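Local coordinates for Swi5-dependent recombination DNA repair protein 1 (Schizosaccharomyces pombe, PDB 3VIQ) that acts in DNA recombination repair and meiotic chromosome segregation, interacting with Swi5 and the recombinase Rhp51, at residues Met63-Phe77 against Ile88-Phe100. Numbering follows the deposited sequence.
Sequences MAERIRLAGGVTQSF and IQEVRTEFTMSMF
An antiparallel beta hairpin of the C-terminal domain, strands 73-78 and 88-93, meets the C-terminal end of helix 38-68 here, and Phe-95, just past the second strand, joins the two. Its CG lies opposite the backbone N (chi1 -169°), which lays the ring against the last turns of the helix. Ile-67 CD1 sits over the centre of one ring face in a CH-pi contact, 3.5 Å from the Phe-95 centroid. Val-73 CG2 comes in at the ring edge, 3.8 Å from Phe-95 CD1. Farther round, the extended side chain of Met-63 brings its sulfur to two rings: SD lies oblique to Phe-95 and at the edge of Phe-100, 3.7 Å from Phe-100 CD1, while Met-63 CE reaches Phe-95 CZ at 3.7 Å. An alanine in place of Phe-95 would probably cost Ile-67 CD1 the ring face it covers and Met-63 one of its two rings, weakening the hold of the hairpin base on the helix. That base is closed by paired backbone bonds, Val-73 N to Thr-93 O and Thr-93 N to Val-73 O, both 3.0 Å. On the strand face carrying Thr-74, one of two modelled conformers of Arg-92 gives NE to Thr-74 OG1, a tentative bond. Toward the far end, Phe-77 N donates to Gln-89 O at 3.0 Å, and Gln-89 CB lies over a face of the Phe-77 ring. Beyond Phe-95, Thr-96 is the N-cap of helix 97-103, its OG1 taking a weak bond from Met-99 N; Phe-100 of that helix packs on Ala-56, Leu-59 and Phe-60 of helix 38-68 and on Met-60 of the Swi5 chain.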
loop_
_atom_site.group_PDB
_atom_site.type_symbol
_atom_site.label_atom_id
_atom_site.label_comp_id
_atom_site.label_asym_id
_atom_site.label_seq_id
_atom_site.Cartn_x
_atom_site.Cartn_y
_atom_site.Cartn_z
ATOM N N MET A 63 -5.158 24.118 15.109
ATOM C CA MET A 63 -4.331 24.481 13.934
ATOM C C MET A 63 -5.090 25.370 12.924
ATOM O O MET A 63 -4.568 26.400 12.507
ATOM C CB MET A 63 -3.769 23.228 13.233
ATOM C CG MET A 63 -2.844 23.541 12.076
ATOM S SD MET A 63 -2.073 22.078 11.321
ATOM C CE MET A 63 -0.927 22.878 10.165
ATOM N N ALA A 64 -6.314 24.966 12.556
ATOM C CA ALA A 64 -7.192 25.749 11.662
ATOM C C ALA A 64 -7.429 27.192 12.157
ATOM O O ALA A 64 -7.488 28.126 11.355
ATOM C CB ALA A 64 -8.537 25.040 11.470
ATOM N N GLU A 65 -7.566 27.334 13.474
ATOM C CA GLU A 65 -7.804 28.602 14.127
ATOM C C GLU A 65 -6.541 29.436 14.179
ATOM O O GLU A 65 -6.608 30.650 13.963
ATOM C CB GLU A 65 -8.327 28.384 15.551
ATOM C CG GLU A 65 -8.519 29.659 16.367
ATOM C CD GLU A 65 -9.622 30.565 15.828
ATOM O OE1 GLU A 65 -10.186 30.277 14.750
ATOM O OE2 GLU A 65 -9.930 31.583 16.494
ATOM N N ARG A 66 -5.394 28.819 14.475
ATOM C CA ARG A 66 -4.153 29.587 14.453
ATOM C C ARG A 66 -3.935 30.123 13.050
ATOM O O ARG A 66 -3.723 31.316 12.869
ATOM C CB ARG A 66 -2.950 28.770 14.874
ATOM C CG ARG A 66 -2.773 28.664 16.389
ATOM C CD ARG A 66 -1.547 27.834 16.733
ATOM N NE ARG A 66 -1.467 26.583 15.955
ATOM C CZ ARG A 66 -1.793 25.365 16.408
ATOM N NH1 ARG A 66 -2.248 25.196 17.660
ATOM N NH2 ARG A 66 -1.660 24.303 15.606
ATOM N N ILE A 67 -4.004 29.240 12.061
ATOM C CA ILE A 67 -3.822 29.656 10.688
ATOM C C ILE A 67 -4.748 30.849 10.339
ATOM O O ILE A 67 -4.273 31.857 9.804
ATOM C CB ILE A 67 -4.003 28.476 9.709
ATOM C CG1 ILE A 67 -2.736 27.595 9.710
ATOM C CG2 ILE A 67 -4.306 28.972 8.288
ATOM C CD1 ILE A 67 -2.841 26.312 8.830
ATOM N N ARG A 68 -6.035 30.739 10.695
ATOM C CA ARG A 68 -7.043 31.753 10.380
ATOM C C ARG A 68 -6.663 33.131 10.969
ATOM O O ARG A 68 -6.830 34.151 10.306
ATOM C CB ARG A 68 -8.435 31.302 10.857
ATOM C CG ARG A 68 -9.597 32.015 10.150
ATOM C CD ARG A 68 -10.981 31.760 10.799
ATOM N NE ARG A 68 -10.994 32.055 12.232
ATOM C CZ ARG A 68 -11.199 33.256 12.782
ATOM N NH1 ARG A 68 -11.426 34.329 12.034
ATOM N NH2 ARG A 68 -11.174 33.381 14.102
ATOM N N LEU A 69 -6.123 33.142 12.191
ATOM C CA LEU A 69 -5.605 34.356 12.839
ATOM C C LEU A 69 -4.184 34.749 12.363
ATOM O O LEU A 69 -3.410 35.344 13.120
ATOM C CB LEU A 69 -5.593 34.194 14.361
ATOM C CG LEU A 69 -6.906 34.175 15.140
ATOM C CD1 LEU A 69 -8.063 33.610 14.311
ATOM C CD2 LEU A 69 -6.694 33.377 16.431
ATOM N N ALA A 70 -3.838 34.414 11.125
ATOM C CA ALA A 70 -2.690 35.036 10.456
ATOM C C ALA A 70 -2.844 34.966 8.929
ATOM O O ALA A 70 -1.911 34.654 8.189
ATOM C CB ALA A 70 -1.388 34.425 10.926
ATOM N N GLY A 71 -4.057 35.263 8.473
ATOM C CA GLY A 71 -4.351 35.385 7.050
ATOM C C GLY A 71 -4.994 34.160 6.442
ATOM O O GLY A 71 -5.511 34.213 5.325
ATOM N N GLY A 72 -4.973 33.047 7.165
ATOM C CA GLY A 72 -5.461 31.800 6.607
ATOM C C GLY A 72 -4.462 31.265 5.604
ATOM O O GLY A 72 -3.246 31.551 5.710
ATOM N N VAL A 73 -4.998 30.519 4.634
ATOM C CA VAL A 73 -4.236 29.868 3.586
ATOM C C VAL A 73 -4.152 30.722 2.311
ATOM O O VAL A 73 -5.182 31.093 1.772
ATOM C CB VAL A 73 -4.918 28.514 3.164
ATOM C CG1 VAL A 73 -4.219 27.906 1.954
ATOM C CG2 VAL A 73 -4.991 27.493 4.339
ATOM N N THR A 74 -2.943 30.976 1.807
ATOM C CA THR A 74 -2.750 31.596 0.488
ATOM C C THR A 74 -2.570 30.587 -0.670
ATOM O O THR A 74 -1.639 29.775 -0.659
ATOM C CB THR A 74 -1.520 32.548 0.504
ATOM O OG1 THR A 74 -1.811 33.711 1.299
ATOM C CG2 THR A 74 -1.155 33.000 -0.912
ATOM N N GLN A 75 -3.444 30.657 -1.674
ATOM C CA GLN A 75 -3.292 29.889 -2.913
ATOM C C GLN A 75 -2.700 30.796 -3.966
ATOM O O GLN A 75 -3.185 31.918 -4.163
ATOM C CB GLN A 75 -4.642 29.375 -3.398
ATOM C CG GLN A 75 -5.213 28.280 -2.550
ATOM C CD GLN A 75 -6.663 27.932 -2.870
ATOM O OE1 GLN A 75 -7.408 28.732 -3.440
ATOM N NE2 GLN A 75 -7.079 26.735 -2.459
ATOM N N SER A 76 -1.660 30.324 -4.650
ATOM C CA SER A 76 -0.906 31.158 -5.583
ATOM C C SER A 76 -0.679 30.490 -6.952
ATOM O O SER A 76 -0.436 29.293 -7.023
ATOM C CB SER A 76 0.449 31.516 -4.968
ATOM O OG SER A 76 0.342 32.566 -4.019
ATOM N N PHE A 77 -0.756 31.271 -8.031
ATOM C CA PHE A 77 -0.300 30.831 -9.355
ATOM C C PHE A 77 0.101 32.016 -10.185
ATOM O O PHE A 77 -0.288 33.143 -9.905
ATOM C CB PHE A 77 -1.358 30.010 -10.102
ATOM C CG PHE A 77 -2.700 30.692 -10.222
ATOM C CD1 PHE A 77 -3.009 31.471 -11.324
ATOM C CD2 PHE A 77 -3.643 30.556 -9.234
ATOM C CE1 PHE A 77 -4.233 32.088 -11.425
ATOM C CE2 PHE A 77 -4.866 31.197 -9.332
ATOM C CZ PHE A 77 -5.157 31.943 -10.433
ATOM N N ILE A 88 1.908 37.022 -10.097
ATOM C CA ILE A 88 1.401 35.836 -9.404
ATOM C C ILE A 88 0.027 36.227 -8.853
ATOM O O ILE A 88 -0.144 37.333 -8.341
ATOM C CB ILE A 88 2.351 35.422 -8.255
ATOM C CG1 ILE A 88 3.760 35.132 -8.809
ATOM C CG2 ILE A 88 1.835 34.198 -7.503
ATOM C CD1 ILE A 88 4.609 36.387 -9.055
ATOM N N GLN A 89 -0.949 35.349 -9.011
ATOM C CA GLN A 89 -2.321 35.620 -8.627
ATOM C C GLN A 89 -2.503 34.933 -7.304
ATOM O O GLN A 89 -2.200 33.739 -7.186
ATOM C CB GLN A 89 -3.305 35.043 -9.656
ATOM C CG GLN A 89 -4.780 35.308 -9.374
ATOM C CD GLN A 89 -5.156 36.759 -9.581
ATOM O OE1 GLN A 89 -5.116 37.279 -10.698
ATOM N NE2 GLN A 89 -5.503 37.427 -8.507
ATOM N N GLU A 90 -2.982 35.678 -6.317
ATOM C CA GLU A 90 -3.133 35.162 -4.958
ATOM C C GLU A 90 -4.606 35.182 -4.529
ATOM O O GLU A 90 -5.478 35.728 -5.210
ATOM C CB GLU A 90 -2.237 35.937 -3.971
ATOM C CG GLU A 90 -0.829 35.354 -3.831
ATOM C CD GLU A 90 0.234 36.314 -3.248
ATOM O OE1 GLU A 90 -0.145 37.298 -2.583
ATOM O OE2 GLU A 90 1.462 36.074 -3.464
ATOM N N VAL A 91 -4.869 34.562 -3.393
ATOM C CA VAL A 91 -6.220 34.408 -2.878
ATOM C C VAL A 91 -6.037 33.988 -1.436
ATOM O O VAL A 91 -4.932 33.630 -1.035
ATOM C CB VAL A 91 -6.994 33.326 -3.695
ATOM C CG1 VAL A 91 -7.856 32.431 -2.799
ATOM C CG2 VAL A 91 -7.822 33.980 -4.787
ATOM N N ARG A 92 -7.089 34.081 -0.639
ATOM C CA ARG A 92 -7.041 33.493 0.677
ATOM C C ARG A 92 -8.293 32.654 0.900
ATOM O O ARG A 92 -9.342 32.915 0.309
ATOM C CB ARG A 92 -6.771 34.567 1.726
ATOM C CG ARG A 92 -5.400 35.181 1.471
ATOM C CD ARG A 92 -4.833 36.038 2.569
ATOM N NE ARG A 92 -3.381 35.937 2.505
ATOM C CZ ARG A 92 -2.534 36.554 3.318
ATOM N NH1 ARG A 92 -2.975 37.348 4.282
ATOM N NH2 ARG A 92 -1.231 36.362 3.158
ATOM N N THR A 93 -8.135 31.587 1.692
ATOM C CA THR A 93 -9.199 30.583 1.947
ATOM C C THR A 93 -8.900 29.866 3.250
ATOM O O THR A 93 -7.767 29.919 3.759
ATOM C CB THR A 93 -9.299 29.516 0.831
ATOM O OG1 THR A 93 -9.593 30.154 -0.409
ATOM C CG2 THR A 93 -10.399 28.514 1.111
ATOM N N GLU A 94 -9.915 29.206 3.793
ATOM C CA GLU A 94 -9.770 28.512 5.067
ATOM C C GLU A 94 -8.966 27.204 4.949
ATOM O O GLU A 94 -8.968 26.522 3.912
ATOM C CB GLU A 94 -11.139 28.239 5.710
ATOM C CG GLU A 94 -12.101 27.416 4.840
ATOM C CD GLU A 94 -13.234 26.770 5.636
ATOM O OE1 GLU A 94 -13.622 27.314 6.691
ATOM O OE2 GLU A 94 -13.741 25.715 5.190
ATOM N N PHE A 95 -8.279 26.892 6.040
ATOM C CA PHE A 95 -7.572 25.645 6.204
ATOM C C PHE A 95 -8.573 24.504 6.422
ATOM O O PHE A 95 -9.355 24.522 7.369
ATOM C CB PHE A 95 -6.649 25.765 7.404
ATOM C CG PHE A 95 -5.677 24.665 7.531
ATOM C CD1 PHE A 95 -4.671 24.505 6.586
ATOM C CD2 PHE A 95 -5.710 23.821 8.632
ATOM C CE1 PHE A 95 -3.730 23.507 6.723
ATOM C CE2 PHE A 95 -4.786 22.813 8.773
ATOM C CZ PHE A 95 -3.786 22.649 7.812
ATOM N N THR A 96 -8.556 23.526 5.524
ATOM C CA THR A 96 -9.495 22.411 5.580
ATOM C C THR A 96 -8.807 21.152 6.161
ATOM O O THR A 96 -7.571 21.091 6.275
ATOM C CB THR A 96 -10.074 22.124 4.183
ATOM O OG1 THR A 96 -9.013 21.733 3.304
ATOM C CG2 THR A 96 -10.784 23.372 3.601
ATOM N N MET A 97 -9.615 20.171 6.547
ATOM C CA MET A 97 -9.089 18.900 7.054
ATOM C C MET A 97 -8.220 18.249 5.987
ATOM O O MET A 97 -7.238 17.600 6.309
ATOM C CB MET A 97 -10.213 17.939 7.495
ATOM C CG MET A 97 -9.727 16.551 8.025
ATOM S SD MET A 97 -8.509 16.592 9.380
ATOM C CE MET A 97 -9.591 16.756 10.793
ATOM N N SER A 98 -8.571 18.457 4.722
ATOM C CA SER A 98 -7.901 17.777 3.624
ATOM C C SER A 98 -6.521 18.355 3.381
ATOM O O SER A 98 -5.609 17.641 3.014
ATOM C CB SER A 98 -8.772 17.860 2.367
ATOM O OG SER A 98 -10.066 17.338 2.657
ATOM N N MET A 99 -6.378 19.663 3.573
ATOM C CA MET A 99 -5.056 20.298 3.537
ATOM C C MET A 99 -4.228 19.774 4.706
ATOM O O MET A 99 -3.028 19.501 4.571
ATOM C CB MET A 99 -5.179 21.815 3.629
ATOM C CG MET A 99 -5.767 22.477 2.383
ATOM S SD MET A 99 -6.326 24.136 2.809
ATOM C CE MET A 99 -7.205 24.653 1.314
ATOM N N PHE A 100 -4.888 19.653 5.851
ATOM C CA PHE A 100 -4.256 19.086 7.024
ATOM C C PHE A 100 -3.760 17.699 6.724
ATOM O O PHE A 100 -2.597 17.399 6.932
ATOM C CB PHE A 100 -5.222 19.065 8.207
ATOM C CG PHE A 100 -4.684 18.356 9.383
ATOM C CD1 PHE A 100 -3.888 19.028 10.288
ATOM C CD2 PHE A 100 -4.939 16.998 9.571
ATOM C CE1 PHE A 100 -3.367 18.372 11.378
ATOM C CE2 PHE A 100 -4.428 16.348 10.631
ATOM C CZ PHE A 100 -3.634 17.025 11.550
#